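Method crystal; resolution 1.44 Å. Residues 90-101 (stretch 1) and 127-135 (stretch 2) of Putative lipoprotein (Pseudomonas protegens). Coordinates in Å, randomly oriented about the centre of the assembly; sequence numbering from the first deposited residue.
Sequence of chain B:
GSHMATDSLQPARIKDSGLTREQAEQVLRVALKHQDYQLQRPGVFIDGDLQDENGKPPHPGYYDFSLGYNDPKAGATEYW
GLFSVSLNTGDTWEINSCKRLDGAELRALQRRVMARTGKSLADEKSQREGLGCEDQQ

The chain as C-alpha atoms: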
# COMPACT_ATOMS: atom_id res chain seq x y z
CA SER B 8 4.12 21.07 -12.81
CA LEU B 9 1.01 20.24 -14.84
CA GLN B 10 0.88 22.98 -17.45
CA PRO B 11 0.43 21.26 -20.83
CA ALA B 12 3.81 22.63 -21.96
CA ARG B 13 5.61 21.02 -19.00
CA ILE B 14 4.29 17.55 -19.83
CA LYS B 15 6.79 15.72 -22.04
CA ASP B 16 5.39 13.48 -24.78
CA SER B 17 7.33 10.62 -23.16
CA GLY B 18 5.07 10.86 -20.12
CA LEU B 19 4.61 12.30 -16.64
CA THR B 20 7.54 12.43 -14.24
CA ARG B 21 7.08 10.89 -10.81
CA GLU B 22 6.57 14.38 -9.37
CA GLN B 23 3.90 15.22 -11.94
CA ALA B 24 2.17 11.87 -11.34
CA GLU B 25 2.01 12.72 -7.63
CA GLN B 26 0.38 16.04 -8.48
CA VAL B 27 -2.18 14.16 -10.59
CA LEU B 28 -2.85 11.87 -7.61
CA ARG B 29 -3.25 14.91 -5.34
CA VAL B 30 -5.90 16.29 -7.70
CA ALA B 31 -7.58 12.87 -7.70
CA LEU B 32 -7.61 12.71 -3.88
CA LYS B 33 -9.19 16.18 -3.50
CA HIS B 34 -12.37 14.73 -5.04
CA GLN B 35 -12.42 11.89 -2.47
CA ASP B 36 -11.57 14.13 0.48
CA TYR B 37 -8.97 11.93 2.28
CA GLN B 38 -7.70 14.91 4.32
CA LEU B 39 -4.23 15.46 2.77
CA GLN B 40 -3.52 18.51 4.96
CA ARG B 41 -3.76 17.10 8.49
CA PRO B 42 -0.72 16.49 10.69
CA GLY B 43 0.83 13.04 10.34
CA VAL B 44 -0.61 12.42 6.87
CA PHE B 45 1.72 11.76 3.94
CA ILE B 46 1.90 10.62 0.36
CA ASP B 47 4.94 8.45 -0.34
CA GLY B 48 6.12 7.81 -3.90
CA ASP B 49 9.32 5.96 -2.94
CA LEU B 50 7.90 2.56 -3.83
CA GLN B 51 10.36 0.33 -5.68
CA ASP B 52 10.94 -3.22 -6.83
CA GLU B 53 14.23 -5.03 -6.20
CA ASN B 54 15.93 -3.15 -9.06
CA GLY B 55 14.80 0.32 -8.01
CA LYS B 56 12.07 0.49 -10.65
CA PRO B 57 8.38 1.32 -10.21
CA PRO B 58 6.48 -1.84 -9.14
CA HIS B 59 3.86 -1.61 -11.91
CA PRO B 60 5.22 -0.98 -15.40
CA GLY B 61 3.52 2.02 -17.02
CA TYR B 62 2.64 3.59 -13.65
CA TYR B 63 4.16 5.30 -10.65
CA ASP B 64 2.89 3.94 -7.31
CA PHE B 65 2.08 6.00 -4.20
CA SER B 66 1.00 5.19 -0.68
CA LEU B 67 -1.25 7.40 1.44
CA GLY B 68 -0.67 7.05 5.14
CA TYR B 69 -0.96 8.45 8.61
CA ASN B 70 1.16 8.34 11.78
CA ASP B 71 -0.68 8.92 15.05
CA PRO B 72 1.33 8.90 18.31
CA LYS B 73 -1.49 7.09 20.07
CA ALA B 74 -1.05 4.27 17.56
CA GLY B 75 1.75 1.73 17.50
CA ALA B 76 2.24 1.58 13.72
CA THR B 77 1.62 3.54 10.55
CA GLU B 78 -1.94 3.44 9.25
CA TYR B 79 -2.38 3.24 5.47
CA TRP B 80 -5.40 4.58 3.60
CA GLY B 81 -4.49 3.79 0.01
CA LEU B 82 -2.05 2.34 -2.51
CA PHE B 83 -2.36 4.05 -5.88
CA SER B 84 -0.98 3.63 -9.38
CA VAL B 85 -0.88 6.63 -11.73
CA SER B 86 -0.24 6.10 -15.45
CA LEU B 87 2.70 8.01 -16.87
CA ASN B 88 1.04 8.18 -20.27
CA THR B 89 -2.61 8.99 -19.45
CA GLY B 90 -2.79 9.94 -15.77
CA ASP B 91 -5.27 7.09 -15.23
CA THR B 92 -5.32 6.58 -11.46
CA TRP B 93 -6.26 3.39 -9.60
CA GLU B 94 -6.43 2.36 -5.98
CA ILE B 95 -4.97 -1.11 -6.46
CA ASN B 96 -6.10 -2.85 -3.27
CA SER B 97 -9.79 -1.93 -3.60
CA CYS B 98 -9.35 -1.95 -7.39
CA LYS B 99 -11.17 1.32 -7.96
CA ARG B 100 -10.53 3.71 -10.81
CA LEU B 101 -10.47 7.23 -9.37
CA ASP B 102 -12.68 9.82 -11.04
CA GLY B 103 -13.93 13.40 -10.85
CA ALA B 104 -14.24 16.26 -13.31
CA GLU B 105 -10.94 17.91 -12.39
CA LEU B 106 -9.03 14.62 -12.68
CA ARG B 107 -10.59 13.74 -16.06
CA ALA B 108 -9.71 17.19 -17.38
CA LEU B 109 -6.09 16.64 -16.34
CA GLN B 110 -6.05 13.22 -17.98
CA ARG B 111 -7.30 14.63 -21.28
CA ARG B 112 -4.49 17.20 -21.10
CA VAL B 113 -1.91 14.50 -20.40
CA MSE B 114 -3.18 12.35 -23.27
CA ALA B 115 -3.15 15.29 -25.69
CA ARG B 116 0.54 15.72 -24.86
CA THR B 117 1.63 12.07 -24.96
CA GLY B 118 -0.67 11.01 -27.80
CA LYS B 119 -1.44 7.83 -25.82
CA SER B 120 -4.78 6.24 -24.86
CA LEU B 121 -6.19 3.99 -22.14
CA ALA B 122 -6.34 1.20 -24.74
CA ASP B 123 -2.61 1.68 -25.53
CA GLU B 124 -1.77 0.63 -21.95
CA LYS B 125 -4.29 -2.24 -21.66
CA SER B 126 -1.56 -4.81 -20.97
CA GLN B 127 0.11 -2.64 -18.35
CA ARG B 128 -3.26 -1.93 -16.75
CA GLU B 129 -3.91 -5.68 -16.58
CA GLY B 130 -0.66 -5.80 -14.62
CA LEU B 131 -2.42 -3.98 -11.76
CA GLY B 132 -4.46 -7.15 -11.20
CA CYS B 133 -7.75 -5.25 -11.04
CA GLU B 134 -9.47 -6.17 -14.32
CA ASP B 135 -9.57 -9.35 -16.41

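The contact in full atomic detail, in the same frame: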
# COMPACT_ATOMS: atom_id res chain seq x y z
N GLY B 90 -2.35 9.48 -17.07
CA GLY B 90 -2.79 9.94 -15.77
C GLY B 90 -3.90 9.10 -15.16
O GLY B 90 -4.42 9.45 -14.10
N ASP B 91 -4.28 8.01 -15.82
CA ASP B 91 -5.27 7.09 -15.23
C ASP B 91 -4.79 6.70 -13.84
O ASP B 91 -3.63 6.25 -13.68
CB ASP B 91 -5.43 5.84 -16.11
CG ASP B 91 -6.72 5.08 -15.84
OD1 ASP B 91 -7.73 5.68 -15.39
OD2 ASP B 91 -6.73 3.86 -16.11
N THR B 92 -5.68 6.80 -12.86
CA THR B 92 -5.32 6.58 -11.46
C THR B 92 -6.21 5.51 -10.82
O THR B 92 -7.44 5.62 -10.84
CB THR B 92 -5.39 7.89 -10.66
OG1 THR B 92 -4.48 8.83 -11.23
CG2 THR B 92 -5.05 7.68 -9.18
N TRP B 93 -5.57 4.49 -10.26
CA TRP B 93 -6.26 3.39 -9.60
C TRP B 93 -5.81 3.22 -8.16
O TRP B 93 -4.63 3.35 -7.84
CB TRP B 93 -5.97 2.07 -10.33
CG TRP B 93 -6.67 1.93 -11.64
CD1 TRP B 93 -6.33 2.52 -12.82
CD2 TRP B 93 -7.83 1.14 -11.90
NE1 TRP B 93 -7.21 2.15 -13.81
CE2 TRP B 93 -8.14 1.30 -13.27
CE3 TRP B 93 -8.63 0.30 -11.12
CZ2 TRP B 93 -9.22 0.66 -13.87
CZ3 TRP B 93 -9.70 -0.34 -11.72
CH2 TRP B 93 -9.99 -0.14 -13.08
N GLU B 94 -6.76 2.88 -7.30
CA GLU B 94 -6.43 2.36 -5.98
C GLU B 94 -6.38 0.84 -6.17
O GLU B 94 -7.39 0.23 -6.53
CB GLU B 94 -7.50 2.74 -4.96
CG GLU B 94 -6.97 2.89 -3.53
CD GLU B 94 -6.63 1.56 -2.88
OE1 GLU B 94 -7.18 0.53 -3.32
OE2 GLU B 94 -5.81 1.53 -1.94
N ILE B 95 -5.21 0.25 -5.97
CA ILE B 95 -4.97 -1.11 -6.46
C ILE B 95 -5.17 -2.22 -5.42
O ILE B 95 -4.93 -3.40 -5.70
CB ILE B 95 -3.60 -1.23 -7.18
CG1 ILE B 95 -2.43 -0.87 -6.26
CG2 ILE B 95 -3.58 -0.34 -8.41
CD1 ILE B 95 -1.07 -1.28 -6.85
N ASN B 96 -5.62 -1.86 -4.22
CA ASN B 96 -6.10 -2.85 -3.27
C ASN B 96 -7.62 -3.02 -3.38
O ASN B 96 -8.11 -4.14 -3.48
CB ASN B 96 -5.68 -2.47 -1.85
CG ASN B 96 -4.24 -2.80 -1.59
OD1 ASN B 96 -3.72 -3.79 -2.12
ND2 ASN B 96 -3.57 -1.98 -0.80
N SER B 97 -8.35 -1.91 -3.38
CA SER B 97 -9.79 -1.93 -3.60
C SER B 97 -10.14 -2.08 -5.08
O SER B 97 -11.29 -2.37 -5.42
CB SER B 97 -10.42 -0.65 -3.06
OG SER B 97 -9.97 0.48 -3.79
N CYS B 98 -9.15 -1.88 -5.94
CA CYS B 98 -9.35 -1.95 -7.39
C CYS B 98 -10.44 -1.01 -7.89
O CYS B 98 -11.39 -1.41 -8.58
CB CYS B 98 -9.59 -3.40 -7.82
SG CYS B 98 -8.06 -4.39 -7.79
N LYS B 99 -10.26 0.26 -7.55
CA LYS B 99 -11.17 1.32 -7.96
C LYS B 99 -10.43 2.30 -8.84
O LYS B 99 -9.33 2.74 -8.51
CB LYS B 99 -11.71 2.05 -6.74
N ARG B 100 -11.04 2.64 -9.97
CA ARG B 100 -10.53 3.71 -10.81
C ARG B 100 -11.01 5.05 -10.26
O ARG B 100 -12.22 5.29 -10.16
CB ARG B 100 -11.00 3.52 -12.25
CG ARG B 100 -10.60 4.64 -13.20
CD ARG B 100 -11.10 4.37 -14.61
NE ARG B 100 -10.04 3.87 -15.49
CZ ARG B 100 -10.20 2.93 -16.42
NH1 ARG B 100 -11.38 2.35 -16.62
NH2 ARG B 100 -9.17 2.57 -17.16
N LEU B 101 -10.09 5.93 -9.91
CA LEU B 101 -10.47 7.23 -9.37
C LEU B 101 -11.06 8.10 -10.48
O LEU B 101 -10.74 7.94 -11.66
CB LEU B 101 -9.30 7.92 -8.69
CG LEU B 101 -9.06 7.47 -7.25
CD1 LEU B 101 -8.60 6.01 -7.20
CD2 LEU B 101 -8.06 8.37 -6.55
N GLN B 127 -0.48 -3.14 -19.58
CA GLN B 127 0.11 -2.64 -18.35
C GLN B 127 -0.99 -2.51 -17.30
O GLN B 127 -0.76 -2.81 -16.12
CB GLN B 127 0.83 -1.30 -18.57
CG GLN B 127 2.13 -1.42 -19.37
CD GLN B 127 1.90 -1.75 -20.83
OE1 GLN B 127 0.97 -1.25 -21.46
NE2 GLN B 127 2.76 -2.60 -21.38
N ARG B 128 -2.17 -2.06 -17.69
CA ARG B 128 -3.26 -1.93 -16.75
C ARG B 128 -3.63 -3.30 -16.18
O ARG B 128 -3.89 -3.44 -14.98
CB ARG B 128 -4.50 -1.25 -17.37
CG ARG B 128 -5.64 -1.03 -16.38
CD ARG B 128 -6.70 -0.08 -16.92
NE ARG B 128 -7.17 -0.49 -18.24
CZ ARG B 128 -6.83 0.09 -19.39
NH1 ARG B 128 -6.03 1.14 -19.43
NH2 ARG B 128 -7.31 -0.40 -20.53
N GLU B 129 -3.63 -4.32 -17.04
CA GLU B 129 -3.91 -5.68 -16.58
C GLU B 129 -2.91 -6.11 -15.51
O GLU B 129 -3.25 -6.87 -14.61
CB GLU B 129 -3.90 -6.67 -17.75
CG GLU B 129 -5.12 -6.48 -18.66
CD GLU B 129 -5.02 -7.24 -19.97
OE1 GLU B 129 -4.00 -7.92 -20.21
OE2 GLU B 129 -5.98 -7.14 -20.77
N GLY B 130 -1.69 -5.59 -15.62
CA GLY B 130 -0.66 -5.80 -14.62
C GLY B 130 -0.94 -5.23 -13.23
O GLY B 130 -0.19 -5.52 -12.29
N LEU B 131 -2.00 -4.43 -13.09
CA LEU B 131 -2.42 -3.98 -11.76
C LEU B 131 -3.26 -5.05 -11.05
O LEU B 131 -3.48 -4.98 -9.85
CB LEU B 131 -3.24 -2.68 -11.84
CG LEU B 131 -2.58 -1.50 -12.55
CD1 LEU B 131 -3.52 -0.29 -12.54
CD2 LEU B 131 -1.24 -1.17 -11.91
N GLY B 132 -3.72 -6.05 -11.80
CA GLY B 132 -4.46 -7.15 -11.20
C GLY B 132 -5.87 -6.78 -10.76
O GLY B 132 -6.42 -7.39 -9.84
N CYS B 133 -6.46 -5.80 -11.44
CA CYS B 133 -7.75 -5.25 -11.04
C CYS B 133 -8.85 -5.43 -12.08
O CYS B 133 -10.02 -5.13 -11.81
CB CYS B 133 -7.61 -3.76 -10.74
SG CYS B 133 -6.87 -3.40 -9.16
N GLU B 134 -8.49 -5.91 -13.27
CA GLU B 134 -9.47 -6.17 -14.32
C GLU B 134 -8.98 -7.37 -15.13
O GLU B 134 -7.78 -7.61 -15.24
CB GLU B 134 -9.67 -4.94 -15.22
CG GLU B 134 -8.53 -4.66 -16.20
CD GLU B 134 -8.72 -3.36 -16.98
OE1 GLU B 134 -8.45 -3.34 -18.20
OE2 GLU B 134 -9.14 -2.35 -16.38
N ASP B 135 -9.92 -8.13 -15.70
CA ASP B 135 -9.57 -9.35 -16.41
C ASP B 135 -8.64 -9.09 -17.60
O ASP B 135 -8.78 -8.09 -18.31
CB ASP B 135 -10.84 -10.07 -16.88
CG ASP B 135 -11.65 -10.63 -15.73
OD1 ASP B 135 -11.12 -10.71 -14.60
OD2 ASP B 135 -12.82 -11.00 -15.96
O HOH W 1 -4.60 2.68 -17.34
O HOH W 2 -4.15 -5.44 -7.35

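A disulfide ties the two stretches together, yet no direct hydrogen bond crosses between them. Cys98 SG lies 2.1 Å from Cys133 SG, with a chi3 of -71°. Both cysteines have chi1 in the m well, and both point their CA-to-CB bonds toward the other stretch. Here the backbones come closest in register, with Cys98 CA and Cys133 CA 5.2 Å apart. The gap widens to 9.4 Å between Asp91 CA and Arg128 CA, where the Asp91 and Arg128 side chains and a bridging water occupy the space.

Stretch 1 is a tight hairpin. Glu94 N donates to Lys99 O at 2.8 Å, and Lys99 N returns a bond to Glu94 O at 3.0 Å. Inside the turn, Glu94 OE1 accepts from Ser97 N at 2.7 Å and from Asn96 N at 3.0 Å. Strand alternation sends Trp93 toward stretch 2, while Thr92 and Glu94 point away.

Stretch 2 begins as the last part of a helix. A type I turn runs from Glu129 to Gly132, with Gly132 N bonded to Glu129 O at 3.0 Å. Gly132 then leaves helical geometry with a phi of 73°, a value that favours glycine. The chain continues to Cys133 at the disulfide.

Trp93 is the main apolar surface of stretch 1. Leu131 CD1 sits 4.0 Å from Trp93 CG and makes an off-centre CH-pi contact with the five-membered ring. Leu131 CD1 also lies 4.1 Å from Ile95 CG2, so Leu131 packs against both residues. Cys133 CB is 4.1 Å from Trp93 CZ3, which joins the disulfide to this apolar patch.

Charged groups border the ring. Asp91 OD2 accepts from Trp93 NE1 at 2.9 Å and from Arg100 NH2 at 3.0 Å. Asp91 OD1 forms a salt bridge with Arg100 NE at 2.9 Å. In stretch 2, Arg128 NE forms its own salt bridge with Glu134 OE1 at 3.1 Å. The two arginines come close despite their like charge: Arg100 NH2 lies over one face of the Arg128 guanidinium, 3.8 Å from Arg128 NE. The nearby carboxylates can offset this repulsion.

Water completes the polar links. Asp91 OD2 and Arg128 NH1 are 4.3 Å apart, too far for a salt bridge. Water 1 spans them, donating to Asp91 OD2 at 2.7 Å and accepting from Arg128 NH1 at 3.0 Å. Water 2 lies 2.7 Å from Ile95 O and 2.6 Å from Leu131 O, between the two backbones.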